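Local structure of multifunctional non-homologous end joining DNA repair protein LigD (Mycobacterium tuberculosis, 2IRU) at residues R50-K55 with L111-P116. The protein probably works with Ku to repair DNA double-strand breaks by non-homologous end joining, and is represented here by its primase-like polymerase domain. Numbering follows the deposited sequence.
Sequences RPATRK and LEVHVP
Thr53 and His114 form an antiparallel hydrogen-bonded pair, Thr53 N reaching His114 O at 2.8 Å and His114 N returning to Thr53 O at 2.8 Å. Their strands, 53-56 and 112-115, are the two inner members of a four-stranded antiparallel sheet in the LigD polymerase domain. Further along, Lys55 N donates to Glu112 O at 3.0 Å, while the return bond from Glu112 N to Lys55 O is weak; a classic beta bulge sets Leu111 and Glu112 together opposite Lys55. Thr53, His114, Lys55 and Glu112 share one face of the sheet, where Lys55 and His114 probably bind the polymerase substrate, as in related enzymes. His114 NE2 gives its N-H to Glu112 OE1 at 2.8 Å, the oxygen lying in the imidazole plane at the ring's edge and being met on its anti side, with the donor 30° out of the carboxylate plane. Glu112 OE2 makes a salt bridge with Arg247 and accepts from Gly248 N, and through OE1 the carboxylate probably orients the His114 ring as a second-shell group. Lys55 and Glu112 run side by side in the same direction. Lys55 CG is anti to the backbone N (chi1 -166°); the extended chain beyond it leads away, leaving NZ 5.6 Å from Glu112 OE1 without contact, so any charge effect is at most through space. At the other end, Arg50 crosses Val115 at about a right angle, CD against CG2, and NH1 donates to Pro116 O, the oxygen tilted from the guanidinium plane; NH2 is held by Asp291 and Thr135. The two proline rings close this end tightly, Pro51 CG lying 3.4 Å from Pro116 CG.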
loop_
_atom_site.group_PDB
_atom_site.type_symbol
_atom_site.label_atom_id
_atom_site.label_comp_id
_atom_site.label_asym_id
_atom_site.label_seq_id
_atom_site.Cartn_x
_atom_site.Cartn_y
_atom_site.Cartn_z
ATOM N N ARG A 50 -5.214 -7.430 -7.662
ATOM C CA ARG A 50 -4.840 -6.042 -7.992
ATOM C C ARG A 50 -3.614 -6.006 -8.906
ATOM O O ARG A 50 -2.700 -6.832 -8.724
ATOM C CB ARG A 50 -4.517 -5.276 -6.714
ATOM C CG ARG A 50 -5.713 -5.302 -5.771
ATOM C CD ARG A 50 -5.485 -4.510 -4.453
ATOM N NE ARG A 50 -6.544 -4.958 -3.552
ATOM C CZ ARG A 50 -7.778 -4.439 -3.491
ATOM N NH1 ARG A 50 -8.108 -3.336 -4.188
ATOM N NH2 ARG A 50 -8.673 -5.001 -2.690
ATOM N N PRO A 51 -3.557 -5.029 -9.850
ATOM C CA PRO A 51 -2.334 -4.863 -10.642
ATOM C C PRO A 51 -1.219 -4.378 -9.722
ATOM O O PRO A 51 -1.397 -3.384 -9.013
ATOM C CB PRO A 51 -2.693 -3.763 -11.656
ATOM C CG PRO A 51 -3.842 -2.926 -10.960
ATOM C CD PRO A 51 -4.574 -3.988 -10.132
ATOM N N ALA A 52 -0.085 -5.073 -9.754
ATOM C CA ALA A 52 1.048 -4.741 -8.863
ATOM C C ALA A 52 2.073 -3.877 -9.591
ATOM O O ALA A 52 2.755 -4.369 -10.519
ATOM C CB ALA A 52 1.725 -6.004 -8.344
ATOM N N THR A 53 2.162 -2.615 -9.167
ATOM C CA THR A 53 3.287 -1.730 -9.577
ATOM C C THR A 53 4.494 -2.009 -8.691
ATOM O O THR A 53 4.343 -2.069 -7.482
ATOM C CB THR A 53 2.856 -0.248 -9.512
ATOM O OG1 THR A 53 1.879 -0.020 -10.526
ATOM C CG2 THR A 53 4.039 0.698 -9.754
ATOM N N ARG A 54 5.668 -2.198 -9.297
ATOM C CA ARG A 54 6.921 -2.417 -8.527
ATOM C C ARG A 54 7.750 -1.145 -8.481
ATOM O O ARG A 54 7.742 -0.392 -9.452
ATOM C CB ARG A 54 7.788 -3.534 -9.186
ATOM C CG ARG A 54 7.217 -4.971 -9.041
ATOM C CD ARG A 54 6.073 -5.245 -9.993
ATOM N NE ARG A 54 6.619 -5.387 -11.348
ATOM C CZ ARG A 54 6.004 -5.057 -12.486
ATOM N NH1 ARG A 54 4.749 -4.579 -12.497
ATOM N NH2 ARG A 54 6.660 -5.271 -13.645
ATOM N N LYS A 55 8.466 -0.904 -7.385
ATOM C CA LYS A 55 9.569 0.035 -7.471
ATOM C C LYS A 55 10.831 -0.776 -7.110
ATOM O O LYS A 55 10.880 -1.433 -6.048
ATOM C CB LYS A 55 9.369 1.291 -6.629
ATOM C CG LYS A 55 10.417 2.367 -7.059
ATOM C CD LYS A 55 10.125 3.765 -6.503
ATOM C CE LYS A 55 11.270 4.705 -6.918
ATOM N NZ LYS A 55 11.062 6.067 -6.269
ATOM N N LEU A 111 11.668 -3.596 -3.887
ATOM C CA LEU A 111 11.460 -3.374 -2.440
ATOM C C LEU A 111 10.023 -2.985 -2.199
ATOM O O LEU A 111 9.423 -3.385 -1.189
ATOM C CB LEU A 111 12.414 -2.269 -1.912
ATOM C CG LEU A 111 13.892 -2.560 -2.188
ATOM C CD1 LEU A 111 14.748 -1.419 -1.585
ATOM C CD2 LEU A 111 14.308 -3.985 -1.658
ATOM N N GLU A 112 9.471 -2.208 -3.125
ATOM C CA GLU A 112 8.091 -1.687 -2.978
ATOM C C GLU A 112 7.098 -2.345 -3.920
ATOM O O GLU A 112 7.371 -2.509 -5.129
ATOM C CB GLU A 112 8.070 -0.183 -3.188
ATOM C CG GLU A 112 8.865 0.535 -2.087
ATOM C CD GLU A 112 8.698 2.050 -2.080
ATOM O OE1 GLU A 112 8.101 2.595 -3.021
ATOM O OE2 GLU A 112 9.247 2.701 -1.148
ATOM N N VAL A 113 5.967 -2.734 -3.341
ATOM C CA VAL A 113 4.778 -3.162 -4.126
ATOM C C VAL A 113 3.675 -2.114 -3.908
ATOM O O VAL A 113 3.352 -1.808 -2.761
ATOM C CB VAL A 113 4.301 -4.557 -3.676
ATOM C CG1 VAL A 113 3.044 -5.017 -4.439
ATOM C CG2 VAL A 113 5.458 -5.543 -3.823
ATOM N N HIS A 114 3.124 -1.580 -4.994
ATOM C CA HIS A 114 2.050 -0.580 -4.943
ATOM C C HIS A 114 0.833 -1.148 -5.652
ATOM O O HIS A 114 0.982 -1.797 -6.706
ATOM C CB HIS A 114 2.488 0.686 -5.678
ATOM C CG HIS A 114 3.671 1.377 -5.066
ATOM N ND1 HIS A 114 3.598 2.647 -4.538
ATOM C CD2 HIS A 114 4.964 0.984 -4.930
ATOM C CE1 HIS A 114 4.793 3.005 -4.092
ATOM N NE2 HIS A 114 5.647 2.024 -4.341
ATOM N N VAL A 115 -0.356 -0.962 -5.072
ATOM C CA VAL A 115 -1.591 -1.467 -5.706
ATOM C C VAL A 115 -2.716 -0.399 -5.616
ATOM O O VAL A 115 -2.731 0.447 -4.685
ATOM C CB VAL A 115 -2.107 -2.797 -5.047
ATOM C CG1 VAL A 115 -1.130 -3.980 -5.335
ATOM C CG2 VAL A 115 -2.360 -2.610 -3.518
ATOM N N PRO A 116 -3.661 -0.433 -6.578
ATOM C CA PRO A 116 -4.839 0.455 -6.457
ATOM C C PRO A 116 -5.908 -0.173 -5.573
ATOM O O PRO A 116 -5.702 -1.281 -5.065
ATOM C CB PRO A 116 -5.306 0.579 -7.912
ATOM C CG PRO A 116 -5.030 -0.872 -8.493
ATOM C CD PRO A 116 -3.674 -1.249 -7.812
#